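Local coordinates for protein mycolic acid synthase (Mycobacterium tuberculosis, PDB 1L1E) that probably converts a double bond of mycolic acid chains into a cyclopropane ring, taking the methylene carbon from S-adenosyl-L-methionine, at residues L57-L62 with A224-Q229; K105-M110 with R114-L119. One frame throughout, in Å; residues are numbered along the deposited sequence.

Contact 1 of 2, residues L57-L62 with A224-Q229; sequences LGKLNL and AVQSLQ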
loop_
_atom_site.group_PDB
_atom_site.type_symbol
_atom_site.label_atom_id
_atom_site.label_comp_id
_atom_site.label_asym_id
_atom_site.label_seq_id
_atom_site.Cartn_x
_atom_site.Cartn_y
_atom_site.Cartn_z
ATOM N N LEU A 57 -3.855 -3.188 10.966
ATOM C CA LEU A 57 -3.212 -3.812 12.113
ATOM C C LEU A 57 -4.198 -4.471 13.069
ATOM O O LEU A 57 -3.880 -5.483 13.669
ATOM C CB LEU A 57 -2.358 -2.780 12.848
ATOM C CG LEU A 57 -1.245 -2.151 11.997
ATOM C CD1 LEU A 57 -0.475 -1.136 12.845
ATOM C CD2 LEU A 57 -0.299 -3.251 11.472
ATOM N N GLY A 58 -5.391 -3.904 13.206
ATOM C CA GLY A 58 -6.382 -4.488 14.091
ATOM C C GLY A 58 -6.733 -5.909 13.688
ATOM O O GLY A 58 -7.119 -6.725 14.522
ATOM N N LYS A 59 -6.586 -6.208 12.401
ATOM C CA LYS A 59 -6.892 -7.530 11.859
ATOM C C LYS A 59 -5.824 -8.588 12.143
ATOM O O LYS A 59 -6.069 -9.793 11.998
ATOM C CB LYS A 59 -7.114 -7.420 10.347
ATOM C CG LYS A 59 -8.351 -6.608 9.975
ATOM C CD LYS A 59 -8.446 -6.387 8.488
ATOM C CE LYS A 59 -9.693 -5.605 8.112
ATOM N NZ LYS A 59 -9.630 -5.120 6.689
ATOM N N LEU A 60 -4.643 -8.143 12.551
ATOM C CA LEU A 60 -3.546 -9.061 12.839
ATOM C C LEU A 60 -3.537 -9.519 14.300
ATOM O O LEU A 60 -2.632 -10.242 14.727
ATOM C CB LEU A 60 -2.214 -8.394 12.478
ATOM C CG LEU A 60 -2.117 -7.922 11.025
ATOM C CD1 LEU A 60 -0.760 -7.279 10.753
ATOM C CD2 LEU A 60 -2.319 -9.108 10.114
ATOM N N ASN A 61 -4.549 -9.099 15.054
ATOM C CA ASN A 61 -4.686 -9.451 16.466
ATOM C C ASN A 61 -3.330 -9.424 17.192
ATOM O O ASN A 61 -2.932 -10.377 17.867
ATOM C CB ASN A 61 -5.377 -10.818 16.581
ATOM C CG ASN A 61 -6.783 -10.807 15.984
ATOM O OD1 ASN A 61 -7.351 -11.856 15.666
ATOM N ND2 ASN A 61 -7.355 -9.608 15.836
ATOM N N LEU A 62 -2.637 -8.301 17.033
ATOM C CA LEU A 62 -1.331 -8.077 17.639
ATOM C C LEU A 62 -1.328 -8.120 19.168
ATOM O O LEU A 62 -2.212 -7.563 19.829
ATOM C CB LEU A 62 -0.772 -6.726 17.182
ATOM C CG LEU A 62 -0.312 -6.609 15.728
ATOM C CD1 LEU A 62 0.025 -5.164 15.423
ATOM C CD2 LEU A 62 0.910 -7.502 15.495
ATOM N N ALA A 224 -11.158 -13.078 5.332
ATOM C CA ALA A 224 -11.848 -11.797 5.284
ATOM C C ALA A 224 -11.394 -10.924 4.116
ATOM O O ALA A 224 -10.235 -10.974 3.690
ATOM C CB ALA A 224 -11.643 -11.042 6.612
ATOM N N VAL A 225 -12.325 -10.144 3.580
ATOM C CA VAL A 225 -12.017 -9.225 2.488
ATOM C C VAL A 225 -12.847 -7.966 2.709
ATOM O O VAL A 225 -14.026 -8.043 3.063
ATOM C CB VAL A 225 -12.384 -9.790 1.097
ATOM C CG1 VAL A 225 -11.727 -8.930 0.018
ATOM C CG2 VAL A 225 -11.946 -11.232 0.975
ATOM N N GLN A 226 -12.229 -6.811 2.508
ATOM C CA GLN A 226 -12.923 -5.545 2.689
ATOM C C GLN A 226 -12.534 -4.625 1.561
ATOM O O GLN A 226 -11.351 -4.463 1.285
ATOM C CB GLN A 226 -12.542 -4.906 4.035
ATOM C CG GLN A 226 -13.036 -3.459 4.209
ATOM C CD GLN A 226 -12.930 -2.986 5.660
ATOM O OE1 GLN A 226 -12.335 -3.668 6.498
ATOM N NE2 GLN A 226 -13.507 -1.818 5.958
ATOM N N SER A 227 -13.524 -4.043 0.889
ATOM C CA SER A 227 -13.238 -3.122 -0.205
ATOM C C SER A 227 -13.241 -1.687 0.315
ATOM O O SER A 227 -14.030 -1.336 1.192
ATOM C CB SER A 227 -14.272 -3.275 -1.321
ATOM O OG SER A 227 -15.572 -3.030 -0.827
ATOM N N LEU A 228 -12.353 -0.863 -0.227
ATOM C CA LEU A 228 -12.235 0.536 0.175
ATOM C C LEU A 228 -12.305 1.441 -1.044
ATOM O O LEU A 228 -11.748 2.536 -1.055
ATOM C CB LEU A 228 -10.898 0.750 0.888
ATOM C CG LEU A 228 -10.769 0.038 2.237
ATOM C CD1 LEU A 228 -9.347 0.179 2.746
ATOM C CD2 LEU A 228 -11.763 0.639 3.233
ATOM N N GLN A 229 -13.001 0.969 -2.071
ATOM C CA GLN A 229 -13.129 1.694 -3.325
ATOM C C GLN A 229 -13.268 3.217 -3.239
ATOM O O GLN A 229 -12.427 3.952 -3.776
ATOM C CB GLN A 229 -14.305 1.115 -4.119
ATOM C CG GLN A 229 -14.444 1.656 -5.534
ATOM C CD GLN A 229 -15.481 0.885 -6.324
ATOM O OE1 GLN A 229 -16.648 0.825 -5.940
ATOM N NE2 GLN A 229 -15.055 0.274 -7.429
#
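Lys59 NZ is held by two side-chain carbonyl oxygens, OE1 of Gln226 and OE1 of Gln282, the second belonging to the adjoining strand 279-286. The bond to Gln226 OE1 is 3.1 Å long. The ammonium nitrogen meets this oxygen at a C=O...N angle of 137° and stands 31° off the carbonyl plane. On the lysine side the touch is confined to CE and NZ: besides NZ, CE of Lys59 comes to 3.7 Å from Gln226 OE1, and NZ also passes Gln226 CB at 3.9 Å. The backbones stay well apart, with Lys59 CA and Ala224 CA, the nearest pair of alpha carbons, 9.3 Å from each other. A long reach is therefore needed. Lys59 supplies it with CG turned anti to its carbonyl carbon (chi1 -66°) and every later torsion anti, and Gln226 is likewise drawn out beyond CG. The two extended chains meet at an oblique angle, and only 82 Å² of surface is buried between the segments. Two glutamine oxygens around one ammonium probably stabilise its positive charge without neutralising it. The lysine side chain also touches Thr284 of strand 279-286 and Leu165 of strand 163-170. At its root Gly58 to Asn61 form a type I turn, with Leu60 N bonded to Leu57 O at 3.0 Å; Asn61 then takes a positive phi. Gln226 is anchored by backbone hydrogen bonding to Gln282, which brings both glutamines to the same lysine. The lysine of the turn that follows helix 45-58 thus reaches the paired strands 279-286 and 221-227, at the antiparallel edge of the seven-stranded sheet in the Rossmann-like fold of S-adenosylmethionine-dependent methyltransferases.

Contact 2 of 2, residues K105-M110 with R114-L119; sequences KMFDQM and RSRRVL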
loop_
_atom_site.group_PDB
_atom_site.type_symbol
_atom_site.label_atom_id
_atom_site.label_comp_id
_atom_site.label_asym_id
_atom_site.label_seq_id
_atom_site.Cartn_x
_atom_site.Cartn_y
_atom_site.Cartn_z
ATOM N N LYS A 105 16.572 6.463 10.604
ATOM C CA LYS A 105 16.744 7.675 11.398
ATOM C C LYS A 105 15.572 7.759 12.375
ATOM O O LYS A 105 15.751 8.051 13.562
ATOM C CB LYS A 105 16.762 8.911 10.496
ATOM C CG LYS A 105 16.859 10.227 11.251
ATOM C CD LYS A 105 17.123 11.390 10.302
ATOM C CE LYS A 105 17.373 12.685 11.063
ATOM N NZ LYS A 105 17.765 13.806 10.155
ATOM N N MET A 106 14.375 7.488 11.864
ATOM C CA MET A 106 13.167 7.515 12.673
ATOM C C MET A 106 13.372 6.566 13.845
ATOM O O MET A 106 13.214 6.950 15.011
ATOM C CB MET A 106 11.960 7.057 11.839
ATOM C CG MET A 106 10.606 7.332 12.483
ATOM S SD MET A 106 9.250 6.396 11.740
ATOM C CE MET A 106 8.038 7.679 11.433
ATOM N N PHE A 107 13.730 5.324 13.531
ATOM C CA PHE A 107 13.967 4.306 14.549
ATOM C C PHE A 107 15.005 4.729 15.603
ATOM O O PHE A 107 14.805 4.494 16.800
ATOM C CB PHE A 107 14.427 2.997 13.895
ATOM C CG PHE A 107 13.316 2.193 13.259
ATOM C CD1 PHE A 107 13.620 1.083 12.480
ATOM C CD2 PHE A 107 11.977 2.526 13.453
ATOM C CE1 PHE A 107 12.614 0.316 11.904
ATOM C CE2 PHE A 107 10.961 1.762 12.879
ATOM C CZ PHE A 107 11.283 0.655 12.104
ATOM N N ASP A 108 16.106 5.332 15.149
ATOM C CA ASP A 108 17.183 5.779 16.036
ATOM C C ASP A 108 16.757 6.915 16.976
ATOM O O ASP A 108 17.343 7.094 18.050
ATOM C CB ASP A 108 18.397 6.254 15.225
ATOM C CG ASP A 108 19.052 5.139 14.424
ATOM O OD1 ASP A 108 18.941 3.963 14.814
ATOM O OD2 ASP A 108 19.701 5.447 13.407
ATOM N N GLN A 109 15.748 7.682 16.571
ATOM C CA GLN A 109 15.271 8.801 17.379
ATOM C C GLN A 109 14.311 8.413 18.499
ATOM O O GLN A 109 14.306 9.038 19.561
ATOM C CB GLN A 109 14.610 9.849 16.486
ATOM C CG GLN A 109 15.588 10.610 15.615
ATOM C CD GLN A 109 14.900 11.481 14.576
ATOM O OE1 GLN A 109 15.548 12.273 13.899
ATOM N NE2 GLN A 109 13.584 11.329 14.439
ATOM N N MET A 110 13.505 7.381 18.271
ATOM C CA MET A 110 12.550 6.962 19.284
ATOM C C MET A 110 13.167 6.059 20.340
ATOM O O MET A 110 14.221 5.466 20.133
ATOM C CB MET A 110 11.328 6.288 18.629
ATOM C CG MET A 110 11.617 5.216 17.583
ATOM S SD MET A 110 10.103 4.731 16.654
ATOM C CE MET A 110 10.087 5.965 15.420
ATOM N N ARG A 114 11.434 -2.029 22.474
ATOM C CA ARG A 114 11.051 -2.818 21.307
ATOM C C ARG A 114 12.113 -2.781 20.223
ATOM O O ARG A 114 12.680 -1.736 19.930
ATOM C CB ARG A 114 9.721 -2.310 20.736
ATOM C CG ARG A 114 8.532 -2.704 21.574
ATOM C CD ARG A 114 8.371 -4.215 21.544
ATOM N NE ARG A 114 7.527 -4.710 22.621
ATOM C CZ ARG A 114 7.871 -4.706 23.905
ATOM N NH1 ARG A 114 9.051 -4.229 24.276
ATOM N NH2 ARG A 114 7.030 -5.180 24.816
ATOM N N SER A 115 12.365 -3.939 19.625
ATOM C CA SER A 115 13.348 -4.075 18.558
ATOM C C SER A 115 12.764 -3.493 17.288
ATOM O O SER A 115 11.594 -3.701 16.988
ATOM C CB SER A 115 13.681 -5.553 18.334
ATOM O OG SER A 115 14.560 -5.712 17.234
ATOM N N ARG A 116 13.582 -2.765 16.539
ATOM C CA ARG A 116 13.116 -2.154 15.307
ATOM C C ARG A 116 14.177 -2.240 14.232
ATOM O O ARG A 116 15.302 -1.764 14.412
ATOM C CB ARG A 116 12.706 -0.695 15.569
ATOM C CG ARG A 116 13.644 0.100 16.487
ATOM C CD ARG A 116 12.926 1.329 17.059
ATOM N NE ARG A 116 13.799 2.204 17.848
ATOM C CZ ARG A 116 14.367 1.873 19.005
ATOM N NH1 ARG A 116 14.168 0.675 19.541
ATOM N NH2 ARG A 116 15.140 2.751 19.628
ATOM N N ARG A 117 13.817 -2.862 13.112
ATOM C CA ARG A 117 14.742 -3.034 12.005
ATOM C C ARG A 117 14.142 -2.697 10.650
ATOM O O ARG A 117 12.981 -2.994 10.381
ATOM C CB ARG A 117 15.249 -4.472 11.949
ATOM C CG ARG A 117 16.542 -4.754 12.694
ATOM C CD ARG A 117 17.186 -6.014 12.097
ATOM N NE ARG A 117 16.227 -7.113 12.063
ATOM C CZ ARG A 117 16.269 -8.140 11.217
ATOM N NH1 ARG A 117 17.230 -8.234 10.305
ATOM N NH2 ARG A 117 15.335 -9.075 11.282
ATOM N N VAL A 118 14.949 -2.072 9.800
ATOM C CA VAL A 118 14.531 -1.718 8.451
ATOM C C VAL A 118 15.614 -2.267 7.533
ATOM O O VAL A 118 16.801 -2.138 7.827
ATOM C CB VAL A 118 14.392 -0.185 8.264
ATOM C CG1 VAL A 118 15.732 0.494 8.400
ATOM C CG2 VAL A 118 13.775 0.113 6.907
ATOM N N LEU A 119 15.209 -2.893 6.433
ATOM C CA LEU A 119 16.173 -3.478 5.515
ATOM C C LEU A 119 15.905 -3.097 4.059
ATOM O O LEU A 119 14.775 -3.182 3.573
ATOM C CB LEU A 119 16.158 -5.006 5.648
ATOM C CG LEU A 119 16.305 -5.627 7.044
ATOM C CD1 LEU A 119 15.752 -7.044 7.032
ATOM C CD2 LEU A 119 17.766 -5.616 7.479
#
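Phe107 and Arg116 meet through both apolar and polar contacts. In the CH-pi contact, Arg116 CB sits over one face of the Phe107 ring, 3.6 Å from its centroid and 8° off the normal. The ring edge points at the strand backbone, with Phe107 CE1 3.6 Å from Arg117 C; beside it Val118 N is buried without a polar partner. Apolar packing adds Phe107 CE1 against Val118 CB at 4.1 Å. Met110 CG makes a van der Waals contact with Arg116 NE at 3.7 Å. The hydrogen bonds come from the guanidinium, which is turned steeply against the ring. Arg116 NE donates to Phe107 O at 2.7 Å, nearly straight at 162°, while NH2 of the same arginine adds a weak bond to that oxygen. With chi1 at 42°, CG lies between the backbone N and the carbonyl carbon, and the chain then runs extended to NE, carrying the head to the helix end. Arg116 NH1 bonds weakly to Arg114 O and Thr112 O. Helix 97-109 and strand 116-120 run nearly antiparallel here, completing a beta-alpha-beta unit with strand 89-94, whose Val90 touches Phe107; Met79 of helix 77-86 also touches the Phe107 side chain.

In the fold
From the N terminus, the chain leaves helix 45-58 through 57-62, the first half of contact 1, and enters the parallel strands of the methyltransferase core. Contact 2 then closes a short helix-to-strand connection, since just three residues separate 105-110 from 114-119. Much later, 224-229 returns to Lys59 and closes a loop of 161 intervening residues, within which contact 2 lies entire; the two do not cross. Both reach one mixed sheet, at its two outermost strands, 116-120 and 221-227. Their centres are 25 Å apart: contact 1 ties the turn after helix 45-58 to one edge of the sheet, contact 2 helix 97-109 to the other.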